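Local coordinates for probable fumarate reductase Ifc3 (Shewanella frigidimarina, PDB 1QO8), which reduces fumarate to succinate in vitro, essentially in that direction alone, using one FAD and four covalently bound c-type hemes per subunit, at residues R268-V273 / H290-G295. Numbering follows the deposited sequence.
Sequences RLNSRV and HGKHTG. With FAD (flavin-adenine dinucleotide), chain G.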
loop_
_atom_site.group_PDB
_atom_site.type_symbol
_atom_site.label_atom_id
_atom_site.label_comp_id
_atom_site.label_asym_id
_atom_site.label_seq_id
_atom_site.Cartn_x
_atom_site.Cartn_y
_atom_site.Cartn_z
ATOM N N ARG A 268 27.995 3.490 14.074
ATOM C CA ARG A 268 27.606 2.749 15.279
ATOM C C ARG A 268 26.859 1.501 14.849
ATOM O O ARG A 268 25.718 1.636 14.436
ATOM C CB ARG A 268 26.716 3.631 16.134
ATOM C CG ARG A 268 26.627 3.716 17.607
ATOM C CD ARG A 268 25.850 4.979 18.130
ATOM N NE ARG A 268 26.721 6.149 18.241
ATOM C CZ ARG A 268 26.433 7.152 19.130
ATOM N NH1 ARG A 268 25.312 7.063 19.853
ATOM N NH2 ARG A 268 27.217 8.205 19.297
ATOM N N LEU A 269 27.359 0.325 15.105
ATOM C CA LEU A 269 26.858 -0.961 14.716
ATOM C C LEU A 269 25.928 -1.465 15.792
ATOM O O LEU A 269 25.834 -0.952 16.915
ATOM C CB LEU A 269 28.093 -1.849 14.470
ATOM C CG LEU A 269 28.974 -1.427 13.243
ATOM C CD1 LEU A 269 30.297 -2.165 13.230
ATOM C CD2 LEU A 269 28.172 -1.601 11.984
ATOM N N ASN A 270 25.209 -2.527 15.455
ATOM C CA ASN A 270 24.215 -3.213 16.301
ATOM C C ASN A 270 23.359 -2.152 17.034
ATOM O O ASN A 270 22.986 -2.337 18.191
ATOM C CB ASN A 270 24.898 -4.163 17.240
ATOM C CG ASN A 270 26.002 -4.970 16.599
ATOM O OD1 ASN A 270 25.757 -5.851 15.729
ATOM N ND2 ASN A 270 27.276 -4.768 17.042
ATOM N N SER A 271 22.917 -1.138 16.302
ATOM C CA SER A 271 22.084 -0.034 16.754
ATOM C C SER A 271 20.893 0.131 15.790
ATOM O O SER A 271 21.013 0.733 14.718
ATOM C CB SER A 271 22.958 1.248 16.657
ATOM O OG SER A 271 24.049 0.961 17.540
ATOM N N ARG A 272 19.773 -0.443 16.182
ATOM C CA ARG A 272 18.544 -0.348 15.432
ATOM C C ARG A 272 17.651 0.834 15.847
ATOM O O ARG A 272 17.185 0.973 17.018
ATOM C CB ARG A 272 17.752 -1.657 15.602
ATOM C CG ARG A 272 16.467 -1.592 14.777
ATOM C CD ARG A 272 15.832 -2.978 14.917
ATOM N NE ARG A 272 14.863 -3.128 13.859
ATOM C CZ ARG A 272 13.920 -4.075 13.867
ATOM N NH1 ARG A 272 13.850 -4.962 14.844
ATOM N NH2 ARG A 272 13.061 -4.105 12.846
ATOM N N VAL A 273 17.400 1.650 14.825
ATOM C CA VAL A 273 16.488 2.764 15.016
ATOM C C VAL A 273 15.058 2.168 14.981
ATOM O O VAL A 273 14.783 1.350 14.086
ATOM C CB VAL A 273 16.634 3.841 13.942
ATOM C CG1 VAL A 273 15.441 4.818 14.080
ATOM C CG2 VAL A 273 17.955 4.596 14.061
ATOM N N HIS A 290 17.563 1.263 19.658
ATOM C CA HIS A 290 17.837 0.086 20.442
ATOM C C HIS A 290 19.219 -0.463 20.118
ATOM O O HIS A 290 19.424 -1.013 19.037
ATOM C CB HIS A 290 16.731 -0.936 20.221
ATOM C CG HIS A 290 16.992 -2.168 21.019
ATOM N ND1 HIS A 290 16.362 -3.313 20.710
ATOM C CD2 HIS A 290 17.784 -2.449 22.081
ATOM C CE1 HIS A 290 16.744 -4.290 21.531
ATOM N NE2 HIS A 290 17.582 -3.773 22.384
ATOM N N GLY A 291 20.146 -0.223 21.057
ATOM C CA GLY A 291 21.518 -0.664 20.946
ATOM C C GLY A 291 21.561 -2.006 21.631
ATOM O O GLY A 291 20.903 -2.176 22.689
ATOM N N LYS A 292 22.364 -2.907 21.047
ATOM C CA LYS A 292 22.420 -4.264 21.604
ATOM C C LYS A 292 22.853 -4.259 23.078
ATOM O O LYS A 292 22.475 -5.184 23.792
ATOM C CB LYS A 292 23.498 -4.996 20.766
ATOM C CG LYS A 292 23.910 -6.374 21.302
ATOM C CD LYS A 292 24.889 -7.022 20.292
ATOM C CE LYS A 292 25.200 -8.488 20.688
ATOM N NZ LYS A 292 26.344 -8.893 19.747
ATOM N N HIS A 293 23.832 -3.451 23.406
ATOM C CA HIS A 293 24.388 -3.549 24.791
ATOM C C HIS A 293 23.769 -2.466 25.672
ATOM O O HIS A 293 23.403 -2.622 26.799
ATOM C CB HIS A 293 25.943 -3.354 24.720
ATOM C CG HIS A 293 26.432 -4.664 24.117
ATOM N ND1 HIS A 293 27.134 -4.791 22.930
ATOM C CD2 HIS A 293 26.250 -5.913 24.559
ATOM C CE1 HIS A 293 27.370 -6.073 22.715
ATOM N NE2 HIS A 293 26.813 -6.776 23.680
ATOM N N THR A 294 23.605 -1.298 25.057
ATOM C CA THR A 294 23.205 -0.133 25.849
ATOM C C THR A 294 21.694 -0.058 26.004
ATOM O O THR A 294 21.233 0.571 26.922
ATOM C CB THR A 294 23.753 1.109 25.158
ATOM O OG1 THR A 294 23.036 1.418 24.005
ATOM C CG2 THR A 294 25.205 0.904 24.814
ATOM N N GLY A 295 20.920 -0.722 25.136
ATOM C CA GLY A 295 19.468 -0.695 25.307
ATOM C C GLY A 295 18.920 0.486 24.533
ATOM O O GLY A 295 19.550 1.010 23.582
HETATM P PA FAD G . 21.094 -1.009 1.710
HETATM O O1A FAD G . 22.412 -1.169 1.018
HETATM O O2A FAD G . 20.311 -2.084 1.974
HETATM O O5B FAD G . 21.554 -0.681 3.176
HETATM C C5B FAD G . 20.615 -0.242 4.241
HETATM C C4B FAD G . 21.421 -0.238 5.636
HETATM O O4B FAD G . 20.380 0.221 6.629
HETATM C C3B FAD G . 21.741 -1.695 6.109
HETATM O O3B FAD G . 23.031 -2.062 6.308
HETATM C C2B FAD G . 20.637 -2.026 7.179
HETATM O O2B FAD G . 21.055 -2.933 8.229
HETATM C C1B FAD G . 20.500 -0.686 7.797
HETATM N N9A FAD G . 19.211 -0.490 8.474
HETATM C C8A FAD G . 17.971 -0.950 8.106
HETATM N N7A FAD G . 17.060 -0.692 9.003
HETATM C C5A FAD G . 17.718 -0.019 10.028
HETATM C C6A FAD G . 17.292 0.460 11.340
HETATM N N6A FAD G . 16.071 0.370 11.791
HETATM N N1A FAD G . 18.262 1.093 12.046
HETATM C C2A FAD G . 19.581 1.141 11.655
HETATM N N3A FAD G . 20.061 0.705 10.469
HETATM C C4A FAD G . 19.080 0.118 9.732
HETATM N N1 FAD G . 21.212 -2.413 -8.193
HETATM C C2 FAD G . 21.925 -1.825 -9.116
HETATM O O2 FAD G . 21.747 -0.758 -9.606
HETATM N N3 FAD G . 23.086 -2.429 -9.687
HETATM C C4 FAD G . 23.415 -3.683 -9.182
HETATM O O4 FAD G . 24.348 -4.273 -9.648
HETATM C C4X FAD G . 22.562 -4.342 -8.196
HETATM N N5 FAD G . 22.857 -5.579 -7.769
HETATM C C5X FAD G . 22.124 -6.172 -6.796
HETATM C C6 FAD G . 22.498 -7.459 -6.385
HETATM C C7 FAD G . 21.780 -8.084 -5.395
HETATM C C7M FAD G . 22.115 -9.454 -4.897
HETATM C C8 FAD G . 20.686 -7.371 -4.783
HETATM C C8M FAD G . 19.941 -8.014 -3.653
HETATM C C9 FAD G . 20.339 -6.100 -5.163
HETATM C C9A FAD G . 21.032 -5.462 -6.164
HETATM N N10 FAD G . 20.748 -4.174 -6.662
HETATM C C10 FAD G . 21.465 -3.605 -7.643
HETATM C "C1'" FAD G . 19.907 -3.237 -5.852
HETATM C "C2'" FAD G . 20.827 -2.223 -5.094
HETATM O "O2'" FAD G . 21.926 -3.098 -4.671
HETATM C "C3'" FAD G . 20.077 -1.894 -3.780
HETATM O "O3'" FAD G . 18.802 -1.302 -4.058
HETATM C "C4'" FAD G . 20.780 -0.633 -3.173
HETATM O "O4'" FAD G . 22.102 -1.125 -2.797
HETATM C "C5'" FAD G . 20.005 -0.310 -1.845
HETATM O "O5'" FAD G . 20.981 0.657 -1.101
HETATM P P FAD G . 20.589 1.369 0.208
HETATM O O1P FAD G . 21.790 2.225 0.542
HETATM O O2P FAD G . 19.352 1.940 -0.083
HETATM O O3P FAD G . 20.306 0.272 1.112
HETATM O O HOH W 1 26.031 -8.660 16.636
#
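Backbone hydrogen bonds join the open end of the antiparallel hairpin formed by strands 271-278 and 284-291. Arg272 and His290 are its hydrogen-bonded pair: Arg272 N donates to His290 O at 2.9 Å, and His290 N returns a straighter bond to Arg272 O at 2.7 Å. Ser271 and Gly291 form the adjoining non-hydrogen-bonded pair. Just beyond the strands, Lys292 N donates a hydrogen bond to Asn270 O at 3.0 Å, almost along the C=O axis.

Packing beside this last bond is aliphatic, Asn270 CB lying 3.9 Å from Lys292 CB. Lys292 CG, anti to the backbone N, starts an extended chain whose ammonium reaches Glu29 of the cytochrome part in a salt bridge; a water links Lys292 NZ to Asn270 OD1, while Asn270 ND2 binds Asp27 O.

The hairpin's outer strand also grips the adenine edge: Val273 N donates to FAD N1A (3.0 Å) and FAD N6A to Val273 O (2.8 Å). Arg272, extended to NE, passes its CG by N6A; its NH1 and NH2 form salt bridges with Asp102 and FAD-binding Asp339.

Main-chain reading of the adenine is consistent with hairpin bonds helping fix where it docks, while Asn270 and Lys292 tie the hairpin to the heme-bearing region.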